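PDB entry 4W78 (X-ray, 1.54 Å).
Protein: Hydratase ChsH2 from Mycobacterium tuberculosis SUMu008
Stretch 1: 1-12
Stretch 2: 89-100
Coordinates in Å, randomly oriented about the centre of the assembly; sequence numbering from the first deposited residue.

Stretch 1 (1-12) MTVVGAVLPELK
Stretch 2 (89-100) TVTFSGEVTAVN

Antiparallel pairing of the N-terminal segment of hydratase ChsH2 with strand 89-100 of the same chain; the strand axes approach to 4.6 Å with N-to-C directions 163° apart, and 789 Å² is buried in total. Register is set by Val 7 CA opposite Glu 95 CA (4.6 Å) and Lys 12 CA opposite Thr 91 CA (4.4 Å). Leu 11 and Phe 92 form a reciprocal pair: Phe 92 N donates to Leu 11 O (2.8 Å) and Leu 11 N to Phe 92 O (3.2 Å). Farther along, Leu 8 N donates almost linearly to Gly 94 O (3.0 Å, 179°), while a water takes up the other half of the pair, donating to Leu 8 O (2.7 Å) and accepting from Gly 94 N (3.0 Å). The backbone is extended except at a type II turn from Val 3 to Ala 6, closed by Ala 6 N to Val 3 O (3.0 Å), and at Thr 97 (phi/psi -113/-13°). Gly 5 sits in the turn at phi/psi 109/-15°, where a CB would jam against the preceding carbonyl. The turn is tied to the strand through both the N and the O of Val 96: Gly 5 N donates to Val 96 O (2.8 Å), and Val 96 N to Ala 6 O (2.9 Å).

Val 96 points toward the turn; its CB lies 3.4 Å from Val 3 O, and chi1 t sets its CG2 3.8 Å from Ala 6 CB. Val 99 (t) also points toward stretch 1, with CG2 3.4 Å from Thr 2 O. Val 4 in t sets CG1 3.8 Å from Thr 97 O and CG2 4.1 Å from Val 99 CG2. The Thr 2 side chain is modelled only to CB.

Leu 8 (m, chi2 69°) is buried on the face shared with Leu 11 and Phe 92, its CD1 4.0 Å from Glu 95 N. It lies over Gly 94, where an ideal CB would be a tight 3.3 Å from Leu 8 CD2. Leu 11 CB (t, chi2 64°) lies 4.3 Å from Phe 92 CB (m, chi2 -89°), and Leu 11 O is at the ring edge, near its plane.

On the other face, Lys 12 (m, t, p, t) keeps its chain alongside the threonines, with CG 3.4 Å from Thr 91 OG1 and CE 4.0 Å from Thr 89 CG2 (Thr 89 m). Thr 91, also m, thereby directs OG1 to Lys 12 and CG2 to Glu 10, whose extended chain (t, t, chi3 108°) brings Glu 10 CG to 3.5 Å from Thr 91 CG2. Val 7 (m) and Glu 95 share the face of Lys 12; Glu 95 (t, t, chi3 1°) sets CG 4.0 Å from Gly 5 O.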

# COMPACT_ATOMS: atom_id res chain seq x y z
N MET F 1 -28.03 30.41 7.32
CA MET F 1 -27.98 31.04 6.02
C MET F 1 -26.75 30.48 5.27
O MET F 1 -25.63 30.82 5.58
CB MET F 1 -28.00 32.58 6.18
CG MET F 1 -29.22 33.26 6.81
SD MET F 1 -30.82 33.17 6.01
CE MET F 1 -31.91 34.08 7.10
N THR F 2 -26.72 29.76 4.47
CA THR F 2 -25.45 29.37 3.83
C THR F 2 -24.81 30.57 3.12
O THR F 2 -25.35 31.07 2.13
CB THR F 2 -25.67 28.22 2.84
N VAL F 3 -23.66 31.04 3.62
CA VAL F 3 -23.18 32.39 3.29
C VAL F 3 -22.05 32.48 2.28
O VAL F 3 -21.01 31.88 2.47
CB VAL F 3 -22.63 33.11 4.54
CG1 VAL F 3 -22.04 34.45 4.17
CG2 VAL F 3 -23.69 33.30 5.53
N VAL F 4 -22.23 33.28 1.23
CA VAL F 4 -21.12 33.61 0.35
C VAL F 4 -20.09 34.40 1.15
O VAL F 4 -20.41 35.44 1.74
CB VAL F 4 -21.56 34.45 -0.86
CG1 VAL F 4 -20.35 34.92 -1.65
CG2 VAL F 4 -22.52 33.66 -1.74
N GLY F 5 -18.86 33.90 1.20
CA GLY F 5 -17.82 34.52 1.99
C GLY F 5 -17.46 33.70 3.21
O GLY F 5 -16.41 33.92 3.82
N ALA F 6 -18.31 32.73 3.54
CA ALA F 6 -18.06 31.84 4.68
C ALA F 6 -16.66 31.24 4.58
O ALA F 6 -16.23 30.79 3.52
CB ALA F 6 -19.11 30.75 4.77
N VAL F 7 -15.95 31.25 5.70
CA VAL F 7 -14.57 30.81 5.71
C VAL F 7 -14.48 29.41 6.30
O VAL F 7 -15.13 29.09 7.29
CB VAL F 7 -13.65 31.80 6.46
CG1 VAL F 7 -13.72 33.18 5.83
CG2 VAL F 7 -14.03 31.89 7.92
N LEU F 8 -13.69 28.56 5.65
CA LEU F 8 -13.48 27.21 6.16
C LEU F 8 -12.30 27.25 7.12
O LEU F 8 -11.40 28.08 6.97
CB LEU F 8 -13.22 26.23 5.01
CG LEU F 8 -14.44 25.72 4.24
CD1 LEU F 8 -15.12 26.80 3.41
CD2 LEU F 8 -14.03 24.56 3.34
N PRO F 9 -12.33 26.39 8.15
CA PRO F 9 -11.21 26.32 9.10
C PRO F 9 -9.95 25.93 8.37
O PRO F 9 -10.02 25.22 7.37
CB PRO F 9 -11.64 25.21 10.06
CG PRO F 9 -13.14 25.21 9.98
CD PRO F 9 -13.42 25.48 8.53
N GLU F 10 -8.82 26.41 8.85
CA GLU F 10 -7.53 26.11 8.25
C GLU F 10 -7.18 24.64 8.47
O GLU F 10 -7.54 24.06 9.51
CB GLU F 10 -6.48 27.01 8.90
CG GLU F 10 -5.09 26.93 8.33
CD GLU F 10 -4.24 28.11 8.78
OE1 GLU F 10 -3.33 27.90 9.62
OE2 GLU F 10 -4.46 29.23 8.29
N LEU F 11 -6.52 24.01 7.50
CA LEU F 11 -5.96 22.68 7.70
C LEU F 11 -4.49 22.66 7.29
O LEU F 11 -4.17 22.96 6.14
CB LEU F 11 -6.73 21.63 6.90
CG LEU F 11 -6.12 20.22 6.90
CD1 LEU F 11 -6.12 19.62 8.30
CD2 LEU F 11 -6.83 19.32 5.90
N LYS F 12 -3.61 22.34 8.22
CA LYS F 12 -2.18 22.22 7.91
C LYS F 12 -1.75 20.77 7.89
O LYS F 12 -1.96 20.03 8.86
CB LYS F 12 -1.34 22.99 8.94
CG LYS F 12 -1.46 24.49 8.87
CD LYS F 12 -0.62 25.16 9.94
CE LYS F 12 0.83 24.70 9.88
NZ LYS F 12 1.67 25.44 10.86
N THR F 89 5.05 21.73 4.26
CA THR F 89 3.75 21.77 4.89
C THR F 89 2.82 22.58 4.00
O THR F 89 3.14 23.71 3.62
CB THR F 89 3.82 22.42 6.27
OG1 THR F 89 4.63 21.60 7.13
CG2 THR F 89 2.42 22.54 6.87
N VAL F 90 1.67 22.00 3.68
CA VAL F 90 0.66 22.70 2.90
C VAL F 90 -0.46 23.13 3.83
O VAL F 90 -0.96 22.34 4.64
CB VAL F 90 0.14 21.83 1.74
CG1 VAL F 90 -1.16 22.41 1.17
CG2 VAL F 90 1.20 21.75 0.66
N THR F 91 -0.80 24.41 3.75
CA THR F 91 -1.89 24.98 4.52
C THR F 91 -3.07 25.20 3.57
O THR F 91 -2.95 25.92 2.59
CB THR F 91 -1.48 26.31 5.15
OG1 THR F 91 -0.42 26.08 6.08
CG2 THR F 91 -2.65 26.94 5.88
N PHE F 92 -4.18 24.54 3.87
CA PHE F 92 -5.40 24.70 3.09
C PHE F 92 -6.27 25.79 3.69
O PHE F 92 -6.50 25.84 4.90
CB PHE F 92 -6.19 23.39 3.02
CG PHE F 92 -5.53 22.33 2.19
CD1 PHE F 92 -5.78 22.25 0.83
CD2 PHE F 92 -4.65 21.42 2.76
CE1 PHE F 92 -5.18 21.27 0.04
CE2 PHE F 92 -4.04 20.44 1.98
CZ PHE F 92 -4.30 20.37 0.62
N SER F 93 -6.74 26.68 2.82
CA SER F 93 -7.73 27.68 3.16
C SER F 93 -8.89 27.56 2.18
O SER F 93 -8.74 27.04 1.07
CB SER F 93 -7.11 29.08 3.13
OG SER F 93 -6.58 29.36 1.85
N GLY F 94 -10.06 28.03 2.57
CA GLY F 94 -11.22 27.89 1.72
C GLY F 94 -12.25 28.96 2.00
O GLY F 94 -12.34 29.46 3.12
N GLU F 95 -13.04 29.29 0.99
CA GLU F 95 -14.08 30.31 1.12
C GLU F 95 -15.26 29.91 0.25
O GLU F 95 -15.08 29.45 -0.89
CB GLU F 95 -13.50 31.65 0.65
CG GLU F 95 -14.49 32.77 0.46
CD GLU F 95 -13.83 34.01 -0.11
OE1 GLU F 95 -12.61 33.97 -0.37
OE2 GLU F 95 -14.53 35.01 -0.32
N VAL F 96 -16.47 30.06 0.76
CA VAL F 96 -17.65 29.86 -0.07
C VAL F 96 -17.74 31.01 -1.07
O VAL F 96 -17.71 32.18 -0.69
CB VAL F 96 -18.93 29.78 0.78
CG1 VAL F 96 -20.16 29.76 -0.10
CG2 VAL F 96 -18.89 28.54 1.67
N THR F 97 -17.85 30.69 -2.36
CA THR F 97 -17.92 31.74 -3.37
C THR F 97 -19.27 31.82 -4.07
O THR F 97 -19.55 32.80 -4.76
CB THR F 97 -16.82 31.58 -4.44
OG1 THR F 97 -17.01 30.33 -5.11
CG2 THR F 97 -15.45 31.61 -3.78
N ALA F 98 -20.10 30.81 -3.88
CA ALA F 98 -21.42 30.81 -4.51
C ALA F 98 -22.38 29.96 -3.71
O ALA F 98 -22.02 28.90 -3.21
CB ALA F 98 -21.32 30.29 -5.94
N VAL F 99 -23.61 30.45 -3.57
CA VAL F 99 -24.68 29.69 -2.96
C VAL F 99 -25.94 29.89 -3.79
O VAL F 99 -26.47 30.99 -3.85
CB VAL F 99 -24.95 30.15 -1.51
CG1 VAL F 99 -26.14 29.40 -0.95
CG2 VAL F 99 -23.72 29.94 -0.65
N ASN F 100 -26.41 28.82 -4.42
CA ASN F 100 -27.56 28.90 -5.32
C ASN F 100 -28.48 27.69 -5.17
O ASN F 100 -28.25 26.64 -5.81
CB ASN F 100 -27.09 29.02 -6.78
CG ASN F 100 -26.48 30.38 -7.09
OD1 ASN F 100 -27.18 31.39 -7.17
ND2 ASN F 100 -25.16 30.41 -7.29
O HOH W 1 -9.77 29.35 5.21